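Local coordinates for FOKI restriction endonuclease (Planomicrobium okeanokoites, PDB 2FOK), which recognises a specific DNA sequence and cleaves both strands some distance away from it, as a metal-dependent type IIS restriction endonuclease, at residues A[151-156]-A[235-240]; A[161-166]-A[273-278]. One frame throughout, in Å; residues are numbered along the deposited sequence.

Contact 1 (A[151-156]-A[235-240]); sequences ILIEAI and DKLGLV
Leu-237 puts its CD2 methyl against Leu-152, 3.7 Å from CB and 4.1 Å from CD1. The two leucine side chains are set nearly square to each other. The same methyl lies 4.1 Å from Ile-153 CG1, and here the two side chains run past each other in opposite directions. CG1 of Ile-153 is anti to the carbonyl carbon (chi1 -75°), and chi2 is extended. This carries CD1 forward to Leu-239 CD2, at 3.7 Å, and beside Leu-237 O. Leu-237 and Leu-239 flank Gly-238, which ends helix 222-236 in a Schellman motif. Gly-238 has positive phi, and its N bonds back to Asp-235 O at 2.8 Å. The chain then turns into strand 240-248. The turn belongs to the second subdomain of the recognition domain, a family of the helix-turn-helix clan. It presents both leucines to one side of helix 146-157. Ile-156, one turn on from Leu-152, meets Leu-237 and Leu-239 more loosely. Its CD1 lies 4.3 Å from Leu-237 CD1, and its CG2 lies 4.2 Å from Leu-239 CD1. No hydrogen bond joins the two segments. Phe-119 and Tyr-138 also touch Leu-152.

Contact 2 (A[161-166]-A[273-278]); sequences PAIRIL and KVLRRA
Two helices of the second recognition subdomain cross here: helix 160-169 and, more than a hundred residues on, helix 269-279. The sequence family belongs to the helix-turn-helix clan. The short segments approach to 10.2 Å between axes. Their N-to-C directions differ by 111°. Five apolar side chains make the contact: Ile-163 and Leu-166 from the first helix, and Val-274, Leu-275 and Ala-278 from the second. No hydrogen bond passes between the segments.

Leu-166 and Leu-275 lie where the backbones come nearest, with their CA atoms 6.5 Å apart. Leu-275 places its branch point, CG, 4.0 Å from Leu-166 CB. Its CD1 also rests near the backbone oxygen of Leu-166. The end of Leu-166 reaches a different residue. This side chain leaves on the backbone N side (chi1 -71°), and its extended end brings CD1 to Val-274 CG1, at 3.8 Å. The Leu-166 and Val-274 side chains lie roughly perpendicular there.

One turn before Leu-166, Ile-163 works through the ends of its branches. Its CG2 lies 4.4 Å from Leu-275 CD2, a loose contact. Phe-357, in the loop between helix 341-352 and strand 358-361, also packs on Ile-163. The polar side chains lie outside the interface: Lys-273 forms a salt bridge with Glu-270, Arg-164 NE bonds to Asn-183 O, and Arg-277 NH2 bonds to Thr-285 O. Rotation about CB-CG1 of Ile-163 (chi2 -47°) turns CD1 away from the extended form and sets it 4.2 Å from Ala-278 CB.

In the fold
Contacts 1 and 2 are both buried and apolar, though Ile-153 and Val-274 keep some exposure. Their centres are 10 Å apart, within one recognition subdomain. Contact 1 sets a helix against a backbone turn closed by its own hydrogen bonds; contact 2 joins side chains of two regular helices. Helices 146-157 and 160-169 follow each other in the chain, and each takes a partner from later in the subdomain. The segments alternate, so the two pairings cross along the chain. They also touch directly: Val-274 CG2 meets Ile-153 CG2 at 4.0 Å and Leu-239 CD2 at 4.1 Å. Helix 222-236 is shared, since Leu-234 packs on Ile-156 and Leu-239 of contact 1 and on Leu-166 of contact 2.

Contact 1 (A[151-156]-A[235-240])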
ATOM      1  N   ILE A 151      -9.768 -27.570   1.129  1.00 24.51           N
ATOM      2  CA  ILE A 151      -9.994 -26.686   2.260  1.00 25.37           C
ATOM      3  C   ILE A 151      -9.296 -25.337   2.040  1.00 25.66           C
ATOM      4  O   ILE A 151      -9.879 -24.281   2.283  1.00 23.23           O
ATOM      5  CB  ILE A 151      -9.491 -27.346   3.568  1.00 28.21           C
ATOM      6  CG1 ILE A 151     -10.438 -28.486   3.965  1.00 27.80           C
ATOM      7  CG2 ILE A 151      -9.434 -26.328   4.685  1.00 29.20           C
ATOM      8  CD1 ILE A 151      -9.966 -29.308   5.155  1.00 25.82           C
ATOM      9  N   LEU A 152      -8.059 -25.379   1.551  1.00 24.53           N
ATOM     10  CA  LEU A 152      -7.290 -24.165   1.297  1.00 23.71           C
ATOM     11  C   LEU A 152      -7.916 -23.245   0.252  1.00 23.45           C
ATOM     12  O   LEU A 152      -8.015 -22.048   0.467  1.00 21.56           O
ATOM     13  CB  LEU A 152      -5.877 -24.533   0.873  1.00 21.84           C
ATOM     14  CG  LEU A 152      -4.960 -24.902   2.039  1.00 20.97           C
ATOM     15  CD1 LEU A 152      -3.578 -25.268   1.515  1.00 17.27           C
ATOM     16  CD2 LEU A 152      -4.873 -23.725   3.002  1.00 17.55           C
ATOM     17  N   ILE A 153      -8.340 -23.809  -0.875  1.00 25.04           N
ATOM     18  CA  ILE A 153      -8.967 -23.036  -1.950  1.00 22.40           C
ATOM     19  C   ILE A 153     -10.309 -22.437  -1.524  1.00 22.42           C
ATOM     20  O   ILE A 153     -10.719 -21.379  -2.011  1.00 22.81           O
ATOM     21  CB  ILE A 153      -9.185 -23.930  -3.203  1.00 25.98           C
ATOM     22  CG1 ILE A 153      -7.843 -24.157  -3.906  1.00 16.65           C
ATOM     23  CG2 ILE A 153     -10.217 -23.288  -4.144  1.00 16.24           C
ATOM     24  CD1 ILE A 153      -7.962 -24.769  -5.279  1.00 26.10           C
ATOM     25  N   GLU A 154     -11.003 -23.117  -0.618  1.00 21.72           N
ATOM     26  CA  GLU A 154     -12.277 -22.617  -0.136  1.00 22.00           C
ATOM     27  C   GLU A 154     -12.011 -21.478   0.826  1.00 22.62           C
ATOM     28  O   GLU A 154     -12.740 -20.491   0.854  1.00 29.20           O
ATOM     29  CB  GLU A 154     -13.049 -23.721   0.581  1.00 27.47           C
ATOM     30  CG  GLU A 154     -14.088 -23.193   1.549  1.00 28.55           C
ATOM     31  CD  GLU A 154     -15.488 -23.289   1.000  1.00 32.00           C
ATOM     32  OE1 GLU A 154     -15.660 -23.893  -0.084  1.00 24.80           O
ATOM     33  OE2 GLU A 154     -16.412 -22.758   1.661  1.00 33.35           O
ATOM     34  N   ALA A 155     -10.967 -21.631   1.630  1.00 23.37           N
ATOM     35  CA  ALA A 155     -10.579 -20.616   2.593  1.00 21.94           C
ATOM     36  C   ALA A 155     -10.227 -19.316   1.875  1.00 22.32           C
ATOM     37  O   ALA A 155     -10.717 -18.246   2.229  1.00 20.07           O
ATOM     38  CB  ALA A 155      -9.383 -21.108   3.399  1.00 22.71           C
ATOM     39  N   ILE A 156      -9.383 -19.414   0.855  1.00 23.95           N
ATOM     40  CA  ILE A 156      -8.956 -18.235   0.104  1.00 24.26           C
ATOM     41  C   ILE A 156     -10.068 -17.582  -0.710  1.00 23.20           C
ATOM     42  O   ILE A 156      -9.995 -16.391  -1.012  1.00 25.36           O
ATOM     43  CB  ILE A 156      -7.756 -18.559  -0.844  1.00 22.03           C
ATOM     44  CG1 ILE A 156      -6.825 -17.340  -0.911  1.00 21.46           C
ATOM     45  CG2 ILE A 156      -8.263 -18.969  -2.240  1.00 16.20           C
ATOM     46  CD1 ILE A 156      -5.483 -17.569  -1.642  1.00 14.73           C
ATOM     47  N   ASP A 235      -0.828 -18.976  -6.690  1.00 26.51           N
ATOM     48  CA  ASP A 235       0.022 -19.715  -7.609  1.00 26.10           C
ATOM     49  C   ASP A 235       0.185 -21.134  -7.075  1.00 28.75           C
ATOM     50  O   ASP A 235      -0.080 -22.111  -7.779  1.00 29.34           O
ATOM     51  CB  ASP A 235       1.379 -19.018  -7.728  1.00 25.89           C
ATOM     52  CG  ASP A 235       2.353 -19.767  -8.620  1.00 29.91           C
ATOM     53  OD1 ASP A 235       2.291 -19.606  -9.864  1.00 29.04           O
ATOM     54  OD2 ASP A 235       3.193 -20.515  -8.068  1.00 33.38           O
ATOM     55  N   LYS A 236       0.599 -21.236  -5.817  1.00 28.17           N
ATOM     56  CA  LYS A 236       0.805 -22.521  -5.175  1.00 28.94           C
ATOM     57  C   LYS A 236      -0.460 -23.376  -5.104  1.00 32.10           C
ATOM     58  O   LYS A 236      -0.376 -24.590  -4.915  1.00 35.13           O
ATOM     59  CB  LYS A 236       1.378 -22.312  -3.773  1.00 30.18           C
ATOM     60  CG  LYS A 236       2.805 -21.785  -3.798  1.00 37.87           C
ATOM     61  CD  LYS A 236       3.608 -22.193  -2.574  1.00 38.91           C
ATOM     62  CE  LYS A 236       3.787 -21.006  -1.618  1.00 44.96           C
ATOM     63  NZ  LYS A 236       4.221 -19.756  -2.309  1.00 47.31           N
ATOM     64  N   LEU A 237      -1.623 -22.751  -5.270  1.00 29.62           N
ATOM     65  CA  LEU A 237      -2.892 -23.469  -5.225  1.00 28.91           C
ATOM     66  C   LEU A 237      -3.409 -23.727  -6.635  1.00 31.07           C
ATOM     67  O   LEU A 237      -4.497 -24.273  -6.812  1.00 31.11           O
ATOM     68  CB  LEU A 237      -3.937 -22.684  -4.414  1.00 23.11           C
ATOM     69  CG  LEU A 237      -3.748 -22.728  -2.891  1.00 20.26           C
ATOM     70  CD1 LEU A 237      -4.652 -21.717  -2.224  1.00 17.72           C
ATOM     71  CD2 LEU A 237      -4.052 -24.130  -2.369  1.00 19.12           C
ATOM     72  N   GLY A 238      -2.619 -23.325  -7.631  1.00 32.46           N
ATOM     73  CA  GLY A 238      -2.982 -23.540  -9.023  1.00 29.80           C
ATOM     74  C   GLY A 238      -3.996 -22.602  -9.655  1.00 28.54           C
ATOM     75  O   GLY A 238      -4.354 -22.779 -10.822  1.00 28.41           O
ATOM     76  N   LEU A 239      -4.465 -21.605  -8.911  1.00 28.19           N
ATOM     77  CA  LEU A 239      -5.452 -20.669  -9.442  1.00 26.55           C
ATOM     78  C   LEU A 239      -4.817 -19.575 -10.306  1.00 28.04           C
ATOM     79  O   LEU A 239      -5.498 -18.910 -11.096  1.00 28.49           O
ATOM     80  CB  LEU A 239      -6.238 -20.034  -8.288  1.00 27.16           C
ATOM     81  CG  LEU A 239      -6.717 -21.001  -7.201  1.00 25.76           C
ATOM     82  CD1 LEU A 239      -7.577 -20.256  -6.176  1.00 25.34           C
ATOM     83  CD2 LEU A 239      -7.513 -22.126  -7.851  1.00 25.65           C
ATOM     84  N   VAL A 240      -3.511 -19.395 -10.157  1.00 23.57           N
ATOM     85  CA  VAL A 240      -2.790 -18.383 -10.922  1.00 26.06           C
ATOM     86  C   VAL A 240      -1.423 -18.954 -11.306  1.00 26.54           C
ATOM     87  O   VAL A 240      -0.973 -19.934 -10.714  1.00 26.95           O
ATOM     88  CB  VAL A 240      -2.610 -17.088 -10.063  1.00 28.40           C
ATOM     89  CG1 VAL A 240      -1.147 -16.657 -10.037  1.00 31.43           C
ATOM     90  CG2 VAL A 240      -3.513 -15.974 -10.582  1.00 22.70           C
TER

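Contact 2 (A[161-166]-A[273-278])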
ATOM      1  N   PRO A 161      -9.404  -9.801  -1.169  1.00 22.42           N
ATOM      2  CA  PRO A 161      -8.228  -9.466  -1.979  1.00 22.06           C
ATOM      3  C   PRO A 161      -7.837 -10.509  -3.017  1.00 22.51           C
ATOM      4  O   PRO A 161      -7.428 -10.156  -4.125  1.00 22.92           O
ATOM      5  CB  PRO A 161      -7.141  -9.236  -0.939  1.00 23.33           C
ATOM      6  CG  PRO A 161      -7.904  -8.664   0.219  1.00 24.44           C
ATOM      7  CD  PRO A 161      -9.174  -9.496   0.255  1.00 26.50           C
ATOM      8  N   ALA A 162      -7.952 -11.786  -2.658  1.00 24.61           N
ATOM      9  CA  ALA A 162      -7.629 -12.879  -3.575  1.00 22.72           C
ATOM     10  C   ALA A 162      -8.647 -12.835  -4.702  1.00 22.68           C
ATOM     11  O   ALA A 162      -8.303 -12.959  -5.871  1.00 20.97           O
ATOM     12  CB  ALA A 162      -7.704 -14.218  -2.854  1.00 25.95           C
ATOM     13  N   ILE A 163      -9.912 -12.649  -4.347  1.00 23.61           N
ATOM     14  CA  ILE A 163     -10.951 -12.563  -5.367  1.00 23.40           C
ATOM     15  C   ILE A 163     -10.667 -11.362  -6.264  1.00 22.12           C
ATOM     16  O   ILE A 163     -10.879 -11.421  -7.469  1.00 24.78           O
ATOM     17  CB  ILE A 163     -12.356 -12.429  -4.737  1.00 21.64           C
ATOM     18  CG1 ILE A 163     -12.705 -13.718  -3.985  1.00 17.85           C
ATOM     19  CG2 ILE A 163     -13.402 -12.156  -5.825  1.00 21.45           C
ATOM     20  CD1 ILE A 163     -12.416 -14.993  -4.762  1.00 17.54           C
ATOM     21  N   ARG A 164     -10.176 -10.276  -5.672  1.00 25.15           N
ATOM     22  CA  ARG A 164      -9.844  -9.072  -6.431  1.00 25.42           C
ATOM     23  C   ARG A 164      -8.671  -9.331  -7.364  1.00 23.21           C
ATOM     24  O   ARG A 164      -8.667  -8.861  -8.494  1.00 26.45           O
ATOM     25  CB  ARG A 164      -9.479  -7.911  -5.504  1.00 27.91           C
ATOM     26  CG  ARG A 164      -9.064  -6.661  -6.258  1.00 25.24           C
ATOM     27  CD  ARG A 164     -10.117  -6.286  -7.313  1.00 23.12           C
ATOM     28  NE  ARG A 164      -9.964  -4.912  -7.789  1.00 20.54           N
ATOM     29  CZ  ARG A 164     -10.794  -4.312  -8.643  1.00 20.72           C
ATOM     30  NH1 ARG A 164     -11.843  -4.961  -9.125  1.00 12.12           N
ATOM     31  NH2 ARG A 164     -10.564  -3.064  -9.031  1.00 14.87           N
ATOM     32  N   ILE A 165      -7.664 -10.059  -6.894  1.00 23.31           N
ATOM     33  CA  ILE A 165      -6.533 -10.351  -7.761  1.00 23.70           C
ATOM     34  C   ILE A 165      -7.032 -11.185  -8.952  1.00 24.50           C
ATOM     35  O   ILE A 165      -6.590 -10.982 -10.084  1.00 24.74           O
ATOM     36  CB  ILE A 165      -5.404 -11.120  -7.009  1.00 21.42           C
ATOM     37  CG1 ILE A 165      -4.770 -10.220  -5.940  1.00 23.41           C
ATOM     38  CG2 ILE A 165      -4.319 -11.560  -7.990  1.00 20.31           C
ATOM     39  CD1 ILE A 165      -3.785  -9.179  -6.481  1.00 20.64           C
ATOM     40  N   LEU A 166      -7.964 -12.106  -8.692  1.00 23.11           N
ATOM     41  CA  LEU A 166      -8.525 -12.974  -9.736  1.00 23.16           C
ATOM     42  C   LEU A 166      -9.360 -12.207 -10.755  1.00 22.03           C
ATOM     43  O   LEU A 166      -9.394 -12.555 -11.932  1.00 23.05           O
ATOM     44  CB  LEU A 166      -9.394 -14.063  -9.114  1.00 22.24           C
ATOM     45  CG  LEU A 166      -8.705 -15.177  -8.324  1.00 28.48           C
ATOM     46  CD1 LEU A 166      -9.726 -16.285  -8.096  1.00 31.24           C
ATOM     47  CD2 LEU A 166      -7.475 -15.708  -9.068  1.00 24.47           C
ATOM     48  N   LYS A 273     -12.736 -20.785 -12.800  1.00 31.79           N
ATOM     49  CA  LYS A 273     -13.865 -21.544 -12.267  1.00 33.07           C
ATOM     50  C   LYS A 273     -14.205 -20.995 -10.883  1.00 30.30           C
ATOM     51  O   LYS A 273     -15.372 -20.849 -10.523  1.00 30.36           O
ATOM     52  CB  LYS A 273     -13.500 -23.025 -12.122  1.00 35.56           C
ATOM     53  CG  LYS A 273     -13.500 -23.826 -13.409  1.00 40.98           C
ATOM     54  CD  LYS A 273     -13.156 -25.286 -13.126  1.00 40.47           C
ATOM     55  CE  LYS A 273     -12.765 -26.025 -14.401  1.00 36.09           C
ATOM     56  NZ  LYS A 273     -11.455 -26.703 -14.241  1.00 36.55           N
ATOM     57  N   VAL A 274     -13.159 -20.710 -10.115  1.00 27.74           N
ATOM     58  CA  VAL A 274     -13.288 -20.182  -8.764  1.00 25.88           C
ATOM     59  C   VAL A 274     -13.873 -18.776  -8.851  1.00 28.23           C
ATOM     60  O   VAL A 274     -14.733 -18.410  -8.059  1.00 30.32           O
ATOM     61  CB  VAL A 274     -11.890 -20.156  -8.065  1.00 22.35           C
ATOM     62  CG1 VAL A 274     -11.864 -19.154  -6.931  1.00 15.91           C
ATOM     63  CG2 VAL A 274     -11.536 -21.553  -7.557  1.00 19.48           C
ATOM     64  N   LEU A 275     -13.420 -18.001  -9.830  1.00 26.74           N
ATOM     65  CA  LEU A 275     -13.908 -16.636 -10.009  1.00 31.13           C
ATOM     66  C   LEU A 275     -15.340 -16.652 -10.523  1.00 31.90           C
ATOM     67  O   LEU A 275     -16.191 -15.896 -10.050  1.00 31.77           O
ATOM     68  CB  LEU A 275     -13.018 -15.872 -11.005  1.00 30.17           C
ATOM     69  CG  LEU A 275     -12.903 -14.340 -10.958  1.00 26.84           C
ATOM     70  CD1 LEU A 275     -13.199 -13.777 -12.337  1.00 24.68           C
ATOM     71  CD2 LEU A 275     -13.844 -13.746  -9.945  1.00 25.62           C
ATOM     72  N   ARG A 276     -15.597 -17.511 -11.502  1.00 31.93           N
ATOM     73  CA  ARG A 276     -16.926 -17.629 -12.084  1.00 36.73           C
ATOM     74  C   ARG A 276     -17.960 -17.899 -10.986  1.00 34.69           C
ATOM     75  O   ARG A 276     -19.004 -17.249 -10.931  1.00 34.47           O
ATOM     76  CB  ARG A 276     -16.937 -18.760 -13.121  1.00 40.27           C
ATOM     77  CG  ARG A 276     -17.706 -18.450 -14.396  1.00 44.08           C
ATOM     78  CD  ARG A 276     -16.774 -18.130 -15.564  1.00 47.09           C
ATOM     79  NE  ARG A 276     -15.901 -16.994 -15.281  1.00 53.31           N
ATOM     80  CZ  ARG A 276     -16.325 -15.820 -14.817  1.00 57.91           C
ATOM     81  NH1 ARG A 276     -17.616 -15.621 -14.581  1.00 61.28           N
ATOM     82  NH2 ARG A 276     -15.456 -14.844 -14.577  1.00 56.57           N
ATOM     83  N   ARG A 277     -17.657 -18.853 -10.106  1.00 33.30           N
ATOM     84  CA  ARG A 277     -18.558 -19.192  -9.010  1.00 30.53           C
ATOM     85  C   ARG A 277     -18.646 -18.063  -7.973  1.00 29.72           C
ATOM     86  O   ARG A 277     -19.682 -17.890  -7.331  1.00 31.19           O
ATOM     87  CB  ARG A 277     -18.100 -20.494  -8.331  1.00 30.96           C
ATOM     88  CG  ARG A 277     -18.282 -20.504  -6.801  1.00 23.37           C
ATOM     89  CD  ARG A 277     -18.206 -21.900  -6.192  1.00 15.32           C
ATOM     90  NE  ARG A 277     -19.124 -22.027  -5.063  1.00 21.57           N
ATOM     91  CZ  ARG A 277     -18.879 -22.723  -3.958  1.00 24.82           C
ATOM     92  NH1 ARG A 277     -17.727 -23.373  -3.819  1.00 26.97           N
ATOM     93  NH2 ARG A 277     -19.775 -22.754  -2.978  1.00 19.70           N
ATOM     94  N   ALA A 278     -17.563 -17.304  -7.807  1.00 30.14           N
ATOM     95  CA  ALA A 278     -17.530 -16.199  -6.843  1.00 28.44           C
ATOM     96  C   ALA A 278     -18.329 -15.007  -7.346  1.00 28.59           C
ATOM     97  O   ALA A 278     -18.719 -14.112  -6.577  1.00 25.81           O
ATOM     98  CB  ALA A 278     -16.084 -15.773  -6.579  1.00 31.14           C
TER